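Local structure of nitroreductase family protein (Lactobacillus plantarum, 4QLX) at residues V61-D64 and A68-K71; K71-V76 and P82-A87; S88-I93 and N167-I172; M153-V158 and I194-A199. The protein reduces the carbon-carbon double bond of an oxo fatty acid, using FMN and probably NADH, in the pathway that saturates polyunsaturated fatty acids. One frame throughout, in Å; residues are numbered along the deposited sequence.

In the fold
Contacts 1, 3 and 4 use strands of the antiparallel sheet 58-63, 89-96, 188-197, 165-169, and contact 2 packs on one of its faces. Contact 1 lies at the sheet's edge within this chain, where strand 58-63 meets helix 66-72 in a small, partly buried apolar patch. Contact 2 continues from that helix into the residues that follow it and packs K71-V76 on helix 81-86, combining a buried valine-phenylalanine core with a salt bridge at the surface. Contacts 3 and 4 are wholly buried and more central. Contact 3 couples apolar packing on the face toward helix 66-72 to polar backbone bonds with the flavin, whereas contact 4 is purely aliphatic and joins the other face to helix 137-161, close to the second subunit.

Contact 1: residues V61-D64 and A68-K71; sequences VVVD and AKAK
V63 meets the helical segment A68-K71 through a single methyl group. Its CG1 lies 3.6 Å from the carbonyl carbon C of A68 and equally 3.6 Å from N of K69, so the methyl rests against the peptide unit joining the two residues. Two side-chain carbons complete the shell: A68 CB, 3.7 Å from V63 CG1, and the first methylene beyond CB of the lysine, K69 CG, 3.9 Å from V63 CG1. CG1 is directed there because it stands anti to the valine N (chi1 -177°), which turns CG2 to the other side. At the end of the strand, D64 adds little more than its backbone N, near the methyl of A68.

The outer groups are polar and have partners beyond the two segments. Past CG the chain of K69 is fully extended, which carries its ammonium group to the C-terminal end of helix 81-86; there NZ donates to the carbonyl oxygens of D85 and A87 and, weakly, to that of V84. D64 turns away from the helix and forms a salt bridge with R36, while T65 OG1 accepts from A68 N in the first turn of the helix.

The contact thus closes the short connection between strand 58-63 and helix 66-72. The strand is an outermost one of the sheet within this chain: backbone bonds from V61 and V63 tie it to F92 and I90 of strand 89-96, and V62 faces helix 36-46.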
# COMPACT_ATOMS: atom_id res chain seq x y z
N VAL A 61 -6.36 -6.74 14.18
CA VAL A 61 -7.39 -6.97 15.19
C VAL A 61 -8.77 -6.72 14.57
O VAL A 61 -9.07 -5.62 14.14
CB VAL A 61 -7.20 -6.07 16.42
CG1 VAL A 61 -8.32 -6.32 17.44
CG2 VAL A 61 -5.84 -6.29 17.04
N VAL A 62 -9.57 -7.78 14.49
CA VAL A 62 -10.86 -7.71 13.81
C VAL A 62 -11.95 -7.34 14.81
O VAL A 62 -12.14 -8.00 15.83
CB VAL A 62 -11.23 -9.03 13.13
CG1 VAL A 62 -12.64 -8.94 12.50
CG2 VAL A 62 -10.19 -9.42 12.09
N VAL A 63 -12.65 -6.26 14.49
CA VAL A 63 -13.74 -5.74 15.30
C VAL A 63 -15.02 -5.91 14.50
O VAL A 63 -15.19 -5.25 13.48
CB VAL A 63 -13.51 -4.26 15.65
CG1 VAL A 63 -14.61 -3.74 16.56
CG2 VAL A 63 -12.14 -4.08 16.30
N ASP A 64 -15.91 -6.81 14.92
CA ASP A 64 -17.12 -7.04 14.12
C ASP A 64 -18.38 -7.39 14.93
O ASP A 64 -19.34 -7.95 14.39
CB ASP A 64 -16.86 -8.14 13.09
CG ASP A 64 -16.77 -9.51 13.73
OD1 ASP A 64 -16.52 -9.59 14.95
OD2 ASP A 64 -16.95 -10.51 13.00
N ALA A 68 -17.65 -5.41 20.67
CA ALA A 68 -16.27 -5.11 20.29
C ALA A 68 -16.19 -3.67 19.78
O ALA A 68 -15.21 -2.96 20.05
CB ALA A 68 -15.77 -6.09 19.24
N LYS A 69 -17.22 -3.23 19.06
CA LYS A 69 -17.25 -1.89 18.50
C LYS A 69 -17.30 -0.84 19.59
O LYS A 69 -16.61 0.17 19.52
CB LYS A 69 -18.45 -1.72 17.56
CG LYS A 69 -18.32 -2.44 16.23
CD LYS A 69 -19.43 -2.05 15.27
CE LYS A 69 -19.34 -2.84 13.97
NZ LYS A 69 -20.41 -2.42 13.00
N ALA A 70 -18.12 -1.08 20.61
CA ALA A 70 -18.27 -0.13 21.70
C ALA A 70 -16.95 0.04 22.45
O ALA A 70 -16.58 1.14 22.86
CB ALA A 70 -19.39 -0.57 22.66
N LYS A 71 -16.24 -1.08 22.60
CA LYS A 71 -14.93 -1.06 23.24
C LYS A 71 -13.90 -0.37 22.34
O LYS A 71 -13.07 0.41 22.80
CB LYS A 71 -14.49 -2.49 23.57
CG LYS A 71 -13.05 -2.61 24.00
CD LYS A 71 -12.79 -1.90 25.31
CE LYS A 71 -11.61 -2.54 26.04
NZ LYS A 71 -11.16 -1.74 27.21

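Contact 2: residues K71-V76 and P82-A87; sequences KFKQAV and PQVDSA. With FMN (flavin mononucleotide), chain C.
The ring of F72 takes V84 at its edge: V84 CG1 lies in the ring plane, and V84 CG2 approaches the same rim at 3.8 Å from F72 CE2. One face of the ring is covered from within its own segment by V76 CG2, 3.5 Å above the plane and displaced toward the rim. The other methyl of V76, CG1, reaches across to V84 CG2 at 4.2 Å, so V84 CG2 faces both the phenylalanine edge and, more loosely, the valine.

K73 follows the outer side of this cluster. Its CG packs on V84 CG1 at 3.7 Å, and a bend at chi3 (-68°) then turns the amine toward D85, whose side chain it meets at about a right angle. K73 NZ forms a 2.6 Å salt bridge with D85 OD1, which accepts through its syn lone pair. A water links K73 NZ to the second carboxylate oxygen, OD2, giving the pair a direct and a bridged connection. Y81 adds a cation-pi contact to the lysine.

Within helix 81-86, S86 N and S86 OG both donate to P82 O, from opposite faces of its carbonyl plane. Q83 NE2 hydrogen-bonds to N80 OD1 and N167 OD1 and lies 3.2 Å from FMN O2. Helix 81-86 thus has V84 and D85 toward K71-V76 and Q83 beside the pyrimidine end of the isoalloxazine, part of the FMN site of this nitroreductase-family enzyme.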
# COMPACT_ATOMS: atom_id res chain seq x y z
N LYS A 71 -16.24 -1.08 22.60
CA LYS A 71 -14.93 -1.06 23.24
C LYS A 71 -13.90 -0.37 22.34
O LYS A 71 -13.07 0.41 22.80
CB LYS A 71 -14.49 -2.49 23.57
CG LYS A 71 -13.05 -2.61 24.00
CD LYS A 71 -12.79 -1.90 25.31
CE LYS A 71 -11.61 -2.54 26.04
NZ LYS A 71 -11.16 -1.74 27.21
N PHE A 72 -13.95 -0.69 21.05
CA PHE A 72 -13.05 -0.11 20.06
C PHE A 72 -13.22 1.40 20.00
O PHE A 72 -12.25 2.15 20.06
CB PHE A 72 -13.33 -0.77 18.70
CG PHE A 72 -12.51 -0.23 17.57
CD1 PHE A 72 -11.13 -0.34 17.57
CD2 PHE A 72 -13.13 0.31 16.46
CE1 PHE A 72 -10.38 0.13 16.49
CE2 PHE A 72 -12.38 0.78 15.38
CZ PHE A 72 -11.01 0.69 15.40
N LYS A 73 -14.47 1.85 19.91
CA LYS A 73 -14.76 3.28 19.78
C LYS A 73 -14.18 4.14 20.90
O LYS A 73 -14.01 5.35 20.73
CB LYS A 73 -16.26 3.51 19.71
CG LYS A 73 -16.83 3.10 18.38
CD LYS A 73 -18.15 3.78 18.09
CE LYS A 73 -19.24 3.33 19.02
NZ LYS A 73 -20.55 3.77 18.48
N GLN A 74 -13.84 3.53 22.03
CA GLN A 74 -13.21 4.26 23.13
C GLN A 74 -11.92 4.95 22.71
O GLN A 74 -11.50 5.92 23.33
CB GLN A 74 -12.92 3.33 24.30
CG GLN A 74 -14.13 2.67 24.93
CD GLN A 74 -13.73 1.80 26.10
OE1 GLN A 74 -12.54 1.45 26.25
NE2 GLN A 74 -14.69 1.45 26.94
N ALA A 75 -11.27 4.42 21.67
CA ALA A 75 -9.98 4.91 21.22
C ALA A 75 -10.06 5.42 19.77
O ALA A 75 -9.04 5.63 19.12
CB ALA A 75 -8.91 3.82 21.34
N VAL A 76 -11.28 5.63 19.29
CA VAL A 76 -11.52 6.16 17.95
C VAL A 76 -12.16 7.54 18.06
O VAL A 76 -13.05 7.73 18.88
CB VAL A 76 -12.43 5.21 17.13
CG1 VAL A 76 -12.88 5.85 15.81
CG2 VAL A 76 -11.70 3.88 16.87
N PRO A 82 -19.34 6.91 12.27
CA PRO A 82 -20.18 6.34 11.20
C PRO A 82 -19.62 5.07 10.55
O PRO A 82 -20.34 4.09 10.35
CB PRO A 82 -20.25 7.47 10.18
CG PRO A 82 -20.17 8.70 11.00
CD PRO A 82 -19.23 8.38 12.14
N GLN A 83 -18.34 5.11 10.19
CA GLN A 83 -17.65 3.95 9.66
C GLN A 83 -17.68 2.78 10.64
O GLN A 83 -18.05 1.68 10.27
CB GLN A 83 -16.21 4.29 9.32
CG GLN A 83 -16.05 5.40 8.32
CD GLN A 83 -15.70 6.73 8.96
OE1 GLN A 83 -16.47 7.28 9.75
NE2 GLN A 83 -14.53 7.25 8.61
N VAL A 84 -17.30 3.02 11.89
CA VAL A 84 -17.25 1.94 12.86
C VAL A 84 -18.64 1.35 13.13
O VAL A 84 -18.81 0.13 13.06
CB VAL A 84 -16.65 2.40 14.18
CG1 VAL A 84 -16.71 1.27 15.20
CG2 VAL A 84 -15.21 2.85 13.97
N ASP A 85 -19.63 2.20 13.39
CA ASP A 85 -20.99 1.72 13.61
C ASP A 85 -21.56 0.93 12.43
O ASP A 85 -22.13 -0.14 12.62
CB ASP A 85 -21.94 2.88 13.93
CG ASP A 85 -21.68 3.49 15.29
OD1 ASP A 85 -21.03 2.82 16.13
OD2 ASP A 85 -22.12 4.63 15.53
N SER A 86 -21.41 1.44 11.21
CA SER A 86 -22.10 0.79 10.08
C SER A 86 -21.31 -0.33 9.41
O SER A 86 -21.89 -1.15 8.70
CB SER A 86 -22.49 1.83 9.01
OG SER A 86 -21.36 2.50 8.48
N ALA A 87 -19.99 -0.37 9.61
CA ALA A 87 -19.18 -1.38 8.93
C ALA A 87 -19.53 -2.80 9.34
O ALA A 87 -19.88 -3.06 10.49
CB ALA A 87 -17.70 -1.12 9.17
N1 FMN C . -11.12 9.16 6.36
C2 FMN C . -11.92 9.48 7.43
O2 FMN C . -13.11 9.74 7.26
N3 FMN C . -11.42 9.53 8.71
C4 FMN C . -10.09 9.24 8.91
O4 FMN C . -9.63 9.28 10.05
C4A FMN C . -9.28 8.92 7.84
N5 FMN C . -7.95 8.64 8.07
C5A FMN C . -7.12 8.29 7.03
C6 FMN C . -5.80 8.01 7.33
C7 FMN C . -4.93 7.65 6.32
C7M FMN C . -3.51 7.33 6.63
C8 FMN C . -5.39 7.59 5.01
C8M FMN C . -4.41 7.19 3.96
C9 FMN C . -6.73 7.87 4.71
C9A FMN C . -7.61 8.23 5.73
N10 FMN C . -8.96 8.54 5.50
C10 FMN C . -9.78 8.87 6.56
C1' FMN C . -9.56 8.51 4.12
C2' FMN C . -9.06 9.73 3.31
O2' FMN C . -9.71 10.91 3.72
C3' FMN C . -9.25 9.54 1.80
O3' FMN C . -8.39 8.50 1.38
C4' FMN C . -8.92 10.79 0.97
O4' FMN C . -9.78 11.88 1.24
C5' FMN C . -9.00 10.46 -0.52
O5' FMN C . -10.28 9.99 -0.87
P FMN C . -10.46 8.51 -1.51
O1P FMN C . -11.94 8.31 -1.72
O2P FMN C . -9.90 7.47 -0.56
O3P FMN C . -9.74 8.42 -2.84
O HOH W 1 -21.93 6.18 17.73

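Contact 3: residues S88-I93 and N167-I172; sequences SAIVFI and NAFSGI. With FMN (flavin mononucleotide), chain C; KTC (10-oxooctadecanoic acid), chain I.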
# COMPACT_ATOMS: atom_id res chain seq x y z
N SER A 88 -19.44 -3.72 8.38
CA SER A 88 -19.57 -5.14 8.68
C SER A 88 -18.45 -5.56 9.64
O SER A 88 -18.68 -6.28 10.60
CB SER A 88 -19.52 -6.00 7.41
OG SER A 88 -20.54 -5.63 6.49
N ALA A 89 -17.24 -5.11 9.35
CA ALA A 89 -16.11 -5.37 10.23
C ALA A 89 -15.06 -4.27 10.08
O ALA A 89 -14.93 -3.68 9.01
CB ALA A 89 -15.50 -6.72 9.94
N ILE A 90 -14.35 -3.99 11.16
CA ILE A 90 -13.19 -3.12 11.08
C ILE A 90 -11.97 -4.00 11.31
O ILE A 90 -11.96 -4.83 12.22
CB ILE A 90 -13.24 -1.96 12.10
CG1 ILE A 90 -14.52 -1.14 11.91
CG2 ILE A 90 -12.00 -1.07 11.98
CD1 ILE A 90 -15.68 -1.61 12.78
N VAL A 91 -10.96 -3.84 10.47
CA VAL A 91 -9.70 -4.53 10.67
C VAL A 91 -8.67 -3.50 11.08
O VAL A 91 -8.23 -2.67 10.26
CB VAL A 91 -9.26 -5.28 9.42
CG1 VAL A 91 -7.87 -5.90 9.62
CG2 VAL A 91 -10.29 -6.34 9.05
N PHE A 92 -8.30 -3.50 12.36
CA PHE A 92 -7.29 -2.56 12.80
C PHE A 92 -5.90 -3.14 12.65
O PHE A 92 -5.66 -4.30 13.00
CB PHE A 92 -7.50 -2.11 14.25
CG PHE A 92 -6.67 -0.91 14.59
CD1 PHE A 92 -7.16 0.37 14.37
CD2 PHE A 92 -5.36 -1.06 15.04
CE1 PHE A 92 -6.38 1.48 14.63
CE2 PHE A 92 -4.58 0.04 15.31
CZ PHE A 92 -5.08 1.31 15.11
N ILE A 93 -4.98 -2.33 12.14
CA ILE A 93 -3.63 -2.79 11.88
C ILE A 93 -2.65 -2.11 12.83
O ILE A 93 -2.59 -0.89 12.95
CB ILE A 93 -3.21 -2.54 10.40
CG1 ILE A 93 -4.33 -3.00 9.46
CG2 ILE A 93 -1.90 -3.29 10.08
CD1 ILE A 93 -4.11 -2.64 7.99
N ASN A 167 -12.94 1.98 3.97
CA ASN A 167 -12.31 3.24 4.32
C ASN A 167 -11.14 2.97 5.23
O ASN A 167 -11.27 2.23 6.21
CB ASN A 167 -13.31 4.18 5.00
CG ASN A 167 -12.64 5.40 5.64
OD1 ASN A 167 -12.73 5.62 6.84
ND2 ASN A 167 -11.96 6.19 4.82
N ALA A 168 -9.98 3.55 4.90
CA ALA A 168 -8.83 3.52 5.78
C ALA A 168 -8.91 4.75 6.66
O ALA A 168 -9.36 5.81 6.21
CB ALA A 168 -7.51 3.48 4.99
N PHE A 169 -8.54 4.61 7.94
CA PHE A 169 -8.62 5.76 8.84
C PHE A 169 -7.62 5.68 10.00
O PHE A 169 -7.42 4.61 10.58
CB PHE A 169 -10.04 5.94 9.40
CG PHE A 169 -10.48 4.85 10.34
CD1 PHE A 169 -11.11 3.71 9.85
CD2 PHE A 169 -10.27 4.96 11.70
CE1 PHE A 169 -11.52 2.71 10.70
CE2 PHE A 169 -10.67 3.96 12.57
CZ PHE A 169 -11.30 2.82 12.06
N SER A 170 -7.00 6.81 10.32
CA SER A 170 -6.09 6.88 11.45
C SER A 170 -6.51 7.97 12.43
O SER A 170 -5.73 8.37 13.29
CB SER A 170 -4.66 7.13 10.97
OG SER A 170 -4.56 8.41 10.35
N GLY A 171 -7.76 8.42 12.31
CA GLY A 171 -8.32 9.39 13.24
C GLY A 171 -8.64 8.68 14.54
O GLY A 171 -9.80 8.32 14.79
N ILE A 172 -7.61 8.44 15.35
CA ILE A 172 -7.76 7.64 16.55
C ILE A 172 -7.04 8.26 17.74
O ILE A 172 -6.29 9.22 17.59
CB ILE A 172 -7.22 6.21 16.34
CG1 ILE A 172 -5.73 6.25 15.98
CG2 ILE A 172 -8.02 5.50 15.26
CD1 ILE A 172 -5.07 4.87 15.88
N1 FMN C . -11.12 9.16 6.36
C2 FMN C . -11.92 9.48 7.43
O2 FMN C . -13.11 9.74 7.26
N3 FMN C . -11.42 9.53 8.71
C4 FMN C . -10.09 9.24 8.91
O4 FMN C . -9.63 9.28 10.05
C4A FMN C . -9.28 8.92 7.84
N5 FMN C . -7.95 8.64 8.07
C5A FMN C . -7.12 8.29 7.03
C6 FMN C . -5.80 8.01 7.33
C7 FMN C . -4.93 7.65 6.32
C7M FMN C . -3.51 7.33 6.63
C8 FMN C . -5.39 7.59 5.01
C8M FMN C . -4.41 7.19 3.96
C9 FMN C . -6.73 7.87 4.71
C9A FMN C . -7.61 8.23 5.73
N10 FMN C . -8.96 8.54 5.50
C10 FMN C . -9.78 8.87 6.56
C1' FMN C . -9.56 8.51 4.12
C2' FMN C . -9.06 9.73 3.31
O2' FMN C . -9.71 10.91 3.72
C3' FMN C . -9.25 9.54 1.80
O3' FMN C . -8.39 8.50 1.38
C4' FMN C . -8.92 10.79 0.97
O4' FMN C . -9.78 11.88 1.24
C5' FMN C . -9.00 10.46 -0.52
O5' FMN C . -10.28 9.99 -0.87
P FMN C . -10.46 8.51 -1.51
O1P FMN C . -11.94 8.31 -1.72
O2P FMN C . -9.90 7.47 -0.56
O3P FMN C . -9.74 8.42 -2.84
O1 KTC I . -19.47 13.58 3.66
C17 KTC I . -18.44 12.97 3.37
O KTC I . -18.47 12.00 2.45
C16 KTC I . -17.13 13.32 4.05
C15 KTC I . -16.12 13.71 2.98
C14 KTC I . -14.74 13.18 3.34
C13 KTC I . -14.21 13.82 4.61
C12 KTC I . -12.79 13.37 4.90
C11 KTC I . -12.13 14.31 5.91
C10 KTC I . -10.70 13.88 6.22
C9 KTC I . -10.68 12.62 7.07
C8 KTC I . -9.25 12.14 7.14
O2 KTC I . -8.68 11.74 6.13
C7 KTC I . -8.53 12.17 8.47
C6 KTC I . -7.11 11.66 8.27
C5 KTC I . -6.59 11.06 9.56
C4 KTC I . -5.77 12.10 10.32
C3 KTC I . -5.82 11.75 11.80
C2 KTC I . -4.46 11.94 12.45
C1 KTC I . -4.61 12.28 13.93
C KTC I . -5.49 11.29 14.68
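The backbone N of S170 donates to FMN N5 over 3.1 Å, with an N-H...N5 angle of 152°, the polar side of a segment whose F169 and I172 pack on I90 and F92. G171 N adds a weak, more bent bond to FMN O4. The chain lies along one face of the isoalloxazine, with A168 O only 2.8 Å from FMN N10 and F169 CB against the pyrimidine part. The bound 10-oxooctadecanoic acid occupies the opposite face. Its C6, the carbon beta to the ketone, lies 3.1 Å from FMN N5, consistent with hydride transfer from N5 to that carbon of the enone. Next to it, S170 OG lies close to both FMN C6 and the acyl chain. An inverse gamma turn centred on G171, with a weak bond from I172 N to S170 O, bends the chain around this rim of the flavin.

Behind the flavin the contact is apolar. F169 has CG held between its own N and carbonyl carbon (chi1 68°), which swings the ring away from the cofactor and toward I90; I90 CG2 meets the ring edge 4.0 Å from CZ of F169, the side chains crossing at about a right angle. I172 extends CD1 to within 3.6 Å of F92 CZ, at the edge of that ring.

I90 and F169 meet across strand 188-197, which separates their strands, while I172 reaches F92 from the loop that follows strand 165-169. On this face of the sheet, F72 of helix 66-72 touches I90, F92 and F169, and M177 of helix 177-181 touches F92 and I172.

Contact 4: residues M153-V158 and I194-A199; sequences MQLLLV and IAIGKA
L155 and L156 pack on I194 where helix 137-161 lies on the central antiparallel sheet of the nitroreductase fold, forming a helix-on-sheet layer. The helix segment and strand 194-197 run almost parallel, at 8°, with axes 9.6 Å apart, a separation bridged across the two segments by leucine and isoleucine side chains.

The closest packing surrounds I194. L156 CD2 fits against two of its methyls, 3.9 Å from I194 CG2 and 4.1 Å from I194 CD1. The CG2 methyl is available there because it stands anti to the isoleucine N. L155 CD2, by contrast, touches only the CG1 methylene of I194, at 4.2 Å. Each leucine side chain crosses the isoleucine at a slant. A168 of strand 165-169 and V91 of strand 89-96 extend the apolar layer, touching L156 and L155 respectively.

Farther along the strand the contact thins out. I196 still points to the helix but meets it through a single terminal methyl; G197 contributes no side chain, and K198 and A199, partly exposed, lie well clear of the helix segment.

Q154 NE2 donates to A46 O and T48 OG1. The helix also borders the second subunit: L157 packs on L157 of that subunit, and L156, besides I194, touches its P50, so the layer adjoins the dimer interface. At the thinner end of the contact, the last link is methyl to methyl, L155 CD1 to I196 CD1 at 4.3 Å.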
# COMPACT_ATOMS: atom_id res chain seq x y z
N MET A 153 -3.11 -0.98 2.33
CA MET A 153 -3.43 -0.64 0.95
C MET A 153 -3.91 -1.87 0.18
O MET A 153 -4.86 -1.79 -0.57
CB MET A 153 -2.21 -0.01 0.25
CG MET A 153 -2.52 0.56 -1.17
SD MET A 153 -3.71 1.92 -1.18
CE MET A 153 -5.13 1.17 -1.98
N GLN A 154 -3.26 -3.01 0.36
CA GLN A 154 -3.72 -4.19 -0.36
C GLN A 154 -5.09 -4.62 0.15
O GLN A 154 -5.93 -5.06 -0.63
CB GLN A 154 -2.70 -5.35 -0.27
CG GLN A 154 -1.49 -5.09 -1.18
CD GLN A 154 -0.95 -6.35 -1.86
OE1 GLN A 154 -0.53 -6.30 -3.02
NE2 GLN A 154 -0.95 -7.47 -1.14
N LEU A 155 -5.35 -4.44 1.45
CA LEU A 155 -6.62 -4.88 2.02
C LEU A 155 -7.78 -4.02 1.47
O LEU A 155 -8.89 -4.52 1.26
CB LEU A 155 -6.57 -4.82 3.56
CG LEU A 155 -7.79 -5.35 4.33
CD1 LEU A 155 -8.21 -6.73 3.82
CD2 LEU A 155 -7.52 -5.40 5.82
N LEU A 156 -7.51 -2.74 1.21
CA LEU A 156 -8.52 -1.87 0.60
C LEU A 156 -8.90 -2.37 -0.79
O LEU A 156 -10.07 -2.29 -1.20
CB LEU A 156 -8.02 -0.42 0.52
CG LEU A 156 -7.81 0.39 1.79
CD1 LEU A 156 -7.20 1.71 1.41
CD2 LEU A 156 -9.14 0.64 2.52
N LEU A 157 -7.91 -2.89 -1.52
CA LEU A 157 -8.15 -3.40 -2.87
C LEU A 157 -8.85 -4.76 -2.78
O LEU A 157 -9.80 -5.02 -3.50
CB LEU A 157 -6.83 -3.50 -3.67
CG LEU A 157 -6.13 -2.14 -3.83
CD1 LEU A 157 -4.78 -2.23 -4.52
CD2 LEU A 157 -7.05 -1.19 -4.62
N VAL A 158 -8.35 -5.61 -1.88
CA VAL A 158 -8.94 -6.93 -1.67
C VAL A 158 -10.42 -6.77 -1.35
O VAL A 158 -11.26 -7.49 -1.90
CB VAL A 158 -8.22 -7.70 -0.55
CG1 VAL A 158 -9.02 -8.92 -0.16
CG2 VAL A 158 -6.83 -8.11 -1.02
N ILE A 194 -9.11 -0.29 9.08
CA ILE A 194 -9.74 -0.48 7.78
C ILE A 194 -11.20 -0.88 8.02
O ILE A 194 -11.46 -2.00 8.46
CB ILE A 194 -9.06 -1.57 6.93
CG1 ILE A 194 -7.55 -1.31 6.75
CG2 ILE A 194 -9.74 -1.73 5.58
CD1 ILE A 194 -7.19 -0.02 6.06
N ALA A 195 -12.13 0.02 7.75
CA ALA A 195 -13.55 -0.32 7.86
C ALA A 195 -13.99 -0.96 6.56
O ALA A 195 -13.70 -0.44 5.50
CB ALA A 195 -14.40 0.92 8.17
N ILE A 196 -14.71 -2.08 6.64
CA ILE A 196 -15.14 -2.82 5.45
C ILE A 196 -16.64 -3.14 5.49
O ILE A 196 -17.19 -3.47 6.54
CB ILE A 196 -14.36 -4.16 5.32
CG1 ILE A 196 -12.84 -3.94 5.35
CG2 ILE A 196 -14.77 -4.93 4.07
CD1 ILE A 196 -12.02 -5.25 5.18
N GLY A 197 -17.30 -3.04 4.34
CA GLY A 197 -18.68 -3.50 4.20
C GLY A 197 -19.22 -3.25 2.81
O GLY A 197 -18.45 -2.90 1.91
N LYS A 198 -20.52 -3.46 2.61
CA LYS A 198 -21.20 -3.09 1.37
C LYS A 198 -21.58 -1.63 1.41
O LYS A 198 -22.12 -1.17 2.40
CB LYS A 198 -22.47 -3.92 1.14
CG LYS A 198 -22.29 -5.26 0.47
CD LYS A 198 -22.05 -5.12 -1.03
CE LYS A 198 -23.21 -4.42 -1.71
NZ LYS A 198 -23.00 -4.36 -3.19
N ALA A 199 -21.32 -0.93 0.31
CA ALA A 199 -21.64 0.49 0.24
C ALA A 199 -23.13 0.70 0.43
O ALA A 199 -23.95 -0.08 -0.07
CB ALA A 199 -21.19 1.08 -1.09